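Local coordinates for putative gdp-fucose protein o-fucosyltransferase 1 (Caenorhabditis elegans, PDB 3ZY2) that is a putative GDP-fucose protein O-fucosyltransferase 1, a member of the GT-B clan, that binds guanosine-5'-diphosphate, at residues 241-245 with 246-250. Residues are numbered along the deposited sequence; the frame is centred on the assembly and turned at random.
Sequences ASEQC and LGEGH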
ATOM      1  N   ALA A 241      16.881  10.177  -3.255  1.00 17.62           N
ATOM      2  CA  ALA A 241      16.928  11.379  -4.085  1.00 16.53           C
ATOM      3  C   ALA A 241      17.890  11.292  -5.271  1.00 16.71           C
ATOM      4  O   ALA A 241      18.180  12.306  -5.920  1.00 16.87           O
ATOM      5  CB  ALA A 241      17.268  12.595  -3.224  1.00 15.61           C
ATOM      6  N   SER A 242      18.401  10.100  -5.564  1.00 17.34           N
ATOM      7  CA  SER A 242      19.507   9.982  -6.522  1.00 18.08           C
ATOM      8  C   SER A 242      19.248  10.569  -7.925  1.00 18.44           C
ATOM      9  O   SER A 242      20.188  10.932  -8.630  1.00 18.56           O
ATOM     10  CB  SER A 242      19.972   8.528  -6.605  1.00 19.68           C
ATOM     11  OG  SER A 242      18.915   7.708  -7.069  1.00 20.57           O
ATOM     12  N   GLU A 243      17.983  10.673  -8.332  1.00 18.41           N
ATOM     13  CA  GLU A 243      17.657  11.275  -9.645  1.00 19.43           C
ATOM     14  C   GLU A 243      17.946  12.784  -9.709  1.00 19.40           C
ATOM     15  O   GLU A 243      17.992  13.372 -10.790  1.00 19.54           O
ATOM     16  CB  GLU A 243      16.216  10.959 -10.036  1.00 19.83           C
ATOM     17  CG  GLU A 243      15.964   9.431 -10.151  1.00 21.22           C
ATOM     18  CD  GLU A 243      14.490   9.053 -10.142  1.00 22.04           C
ATOM     19  OE1 GLU A 243      13.812   9.209  -9.093  1.00 22.23           O
ATOM     20  OE2 GLU A 243      14.008   8.573 -11.201  1.00 23.79           O
ATOM     21  N   GLN A 244      18.195  13.402  -8.554  1.00 17.87           N
ATOM     22  CA  GLN A 244      18.571  14.812  -8.547  1.00 18.02           C
ATOM     23  C   GLN A 244      19.928  15.070  -9.188  1.00 18.85           C
ATOM     24  O   GLN A 244      20.181  16.182  -9.653  1.00 19.95           O
ATOM     25  CB  GLN A 244      18.546  15.377  -7.127  1.00 16.55           C
ATOM     26  CG  GLN A 244      19.740  14.977  -6.267  1.00 16.41           C
ATOM     27  CD  GLN A 244      19.698  15.650  -4.915  1.00 16.28           C
ATOM     28  OE1 GLN A 244      19.446  16.862  -4.804  1.00 15.46           O
ATOM     29  NE2 GLN A 244      19.943  14.863  -3.861  1.00 13.83           N
ATOM     30  N   CYS A 245      20.796  14.065  -9.222  1.00 20.32           N
ATOM     31  CA  CYS A 245      22.072  14.220  -9.929  1.00 21.84           C
ATOM     32  C   CYS A 245      22.242  13.323 -11.157  1.00 23.07           C
ATOM     33  O   CYS A 245      23.006  13.672 -12.058  1.00 24.39           O
ATOM     34  CB  CYS A 245      23.267  14.043  -8.997  1.00 22.69           C
ATOM     35  SG  CYS A 245      23.617  12.355  -8.464  1.00 24.08           S
ATOM     36  N   LEU A 246      21.541  12.195 -11.189  1.00 23.86           N
ATOM     37  CA  LEU A 246      21.692  11.221 -12.292  1.00 25.36           C
ATOM     38  C   LEU A 246      20.517  11.205 -13.270  1.00 26.39           C
ATOM     39  O   LEU A 246      20.510  10.404 -14.227  1.00 27.08           O
ATOM     40  CB  LEU A 246      21.925   9.812 -11.740  1.00 25.97           C
ATOM     41  CG  LEU A 246      23.254   9.600 -11.016  1.00 26.87           C
ATOM     42  CD1 LEU A 246      23.118   8.432 -10.045  1.00 29.34           C
ATOM     43  CD2 LEU A 246      24.400   9.378 -11.992  1.00 30.69           C
ATOM     44  N   GLY A 247      19.527  12.068 -13.034  1.00 25.76           N
ATOM     45  CA  GLY A 247      18.366  12.189 -13.932  1.00 26.49           C
ATOM     46  C   GLY A 247      17.314  11.132 -13.683  1.00 26.81           C
ATOM     47  O   GLY A 247      17.560  10.159 -12.946  1.00 26.14           O
ATOM     48  N   GLU A 248      16.129  11.318 -14.271  1.00 27.81           N
ATOM     49  CA  GLU A 248      15.044  10.337 -14.133  1.00 29.46           C
ATOM     50  C   GLU A 248      15.508   8.951 -14.583  1.00 30.10           C
ATOM     51  O   GLU A 248      16.131   8.813 -15.645  1.00 31.99           O
ATOM     52  CB  GLU A 248      13.813  10.759 -14.940  1.00 30.75           C
ATOM     53  CG  GLU A 248      12.581   9.927 -14.636  1.00 34.47           C
ATOM     54  CD  GLU A 248      11.293  10.561 -15.135  1.00 40.11           C
ATOM     55  OE1 GLU A 248      11.177  10.817 -16.353  1.00 42.36           O
ATOM     56  OE2 GLU A 248      10.398  10.806 -14.288  1.00 42.64           O
ATOM     57  N   GLY A 249      15.230   7.939 -13.762  1.00 29.84           N
ATOM     58  CA  GLY A 249      15.608   6.550 -14.076  1.00 30.55           C
ATOM     59  C   GLY A 249      17.103   6.377 -14.305  1.00 30.33           C
ATOM     60  O   GLY A 249      17.531   5.399 -14.915  1.00 31.28           O
ATOM     61  N   HIS A 250      17.895   7.332 -13.800  1.00 29.98           N
ATOM     62  CA  HIS A 250      19.367   7.315 -13.902  1.00 30.19           C
ATOM     63  C   HIS A 250      19.894   7.351 -15.336  1.00 32.08           C
ATOM     64  O   HIS A 250      20.880   6.678 -15.661  1.00 32.58           O
ATOM     65  CB  HIS A 250      19.952   6.107 -13.158  1.00 30.46           C
ATOM     66  CG  HIS A 250      19.898   6.216 -11.664  1.00 28.45           C
ATOM     67  ND1 HIS A 250      19.286   7.264 -11.005  1.00 28.87           N
ATOM     68  CD2 HIS A 250      20.361   5.386 -10.703  1.00 27.73           C
ATOM     69  CE1 HIS A 250      19.387   7.075  -9.702  1.00 25.01           C
ATOM     70  NE2 HIS A 250      20.038   5.945  -9.491  1.00 29.55           N
TER
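Glu243 reaches from the short helix 243-246 to the backbone of the loop that follows it. Its CG lies anti to the carbonyl carbon (chi1 -60°), and the chain runs extended beyond it. This carries the carboxylate past Gly247 to Gly249. Glu243 OE2 accepts a nearly straight hydrogen bond from Gly249 N (2.9 Å, 174°), using the anti lone pair. On the way, CB and CG pass the carbonyl of Gly247, with Glu243 CG 3.3 Å from Gly247 O. The side chain of Glu248 starts away from the helix, its CG 4.0 Å from Glu243 OE2.

Leu246 N donates a hydrogen bond to Ser242 O in the carbonyl plane (3.2 Å). Ser242 O also accepts from Cys245 N. A weak hydrogen bond from Gly247 N to Glu243 O follows, and Gly247 then leaves the helix with positive phi (82°). The loop turns back, and His250 N donates to Gly247 O. Leu246 CD1 sits over the centre of the His250 ring, 3.9 Å above its plane, while its CG packs against Cys245 SG. The hydroxyl of Ser242 lies at the ring edge and is hydrogen-bonded to Leu239 N.

The Cys245-Cys332 disulfide ties the helix to the segment between strand 327-330 and helix 335-346, beside GDP-pocket residues Ser334 and Thr335. The Gly249 hydrogen bond would help to stabilise the charged carboxylate of Glu243, with the like-charged Glu248 nearby.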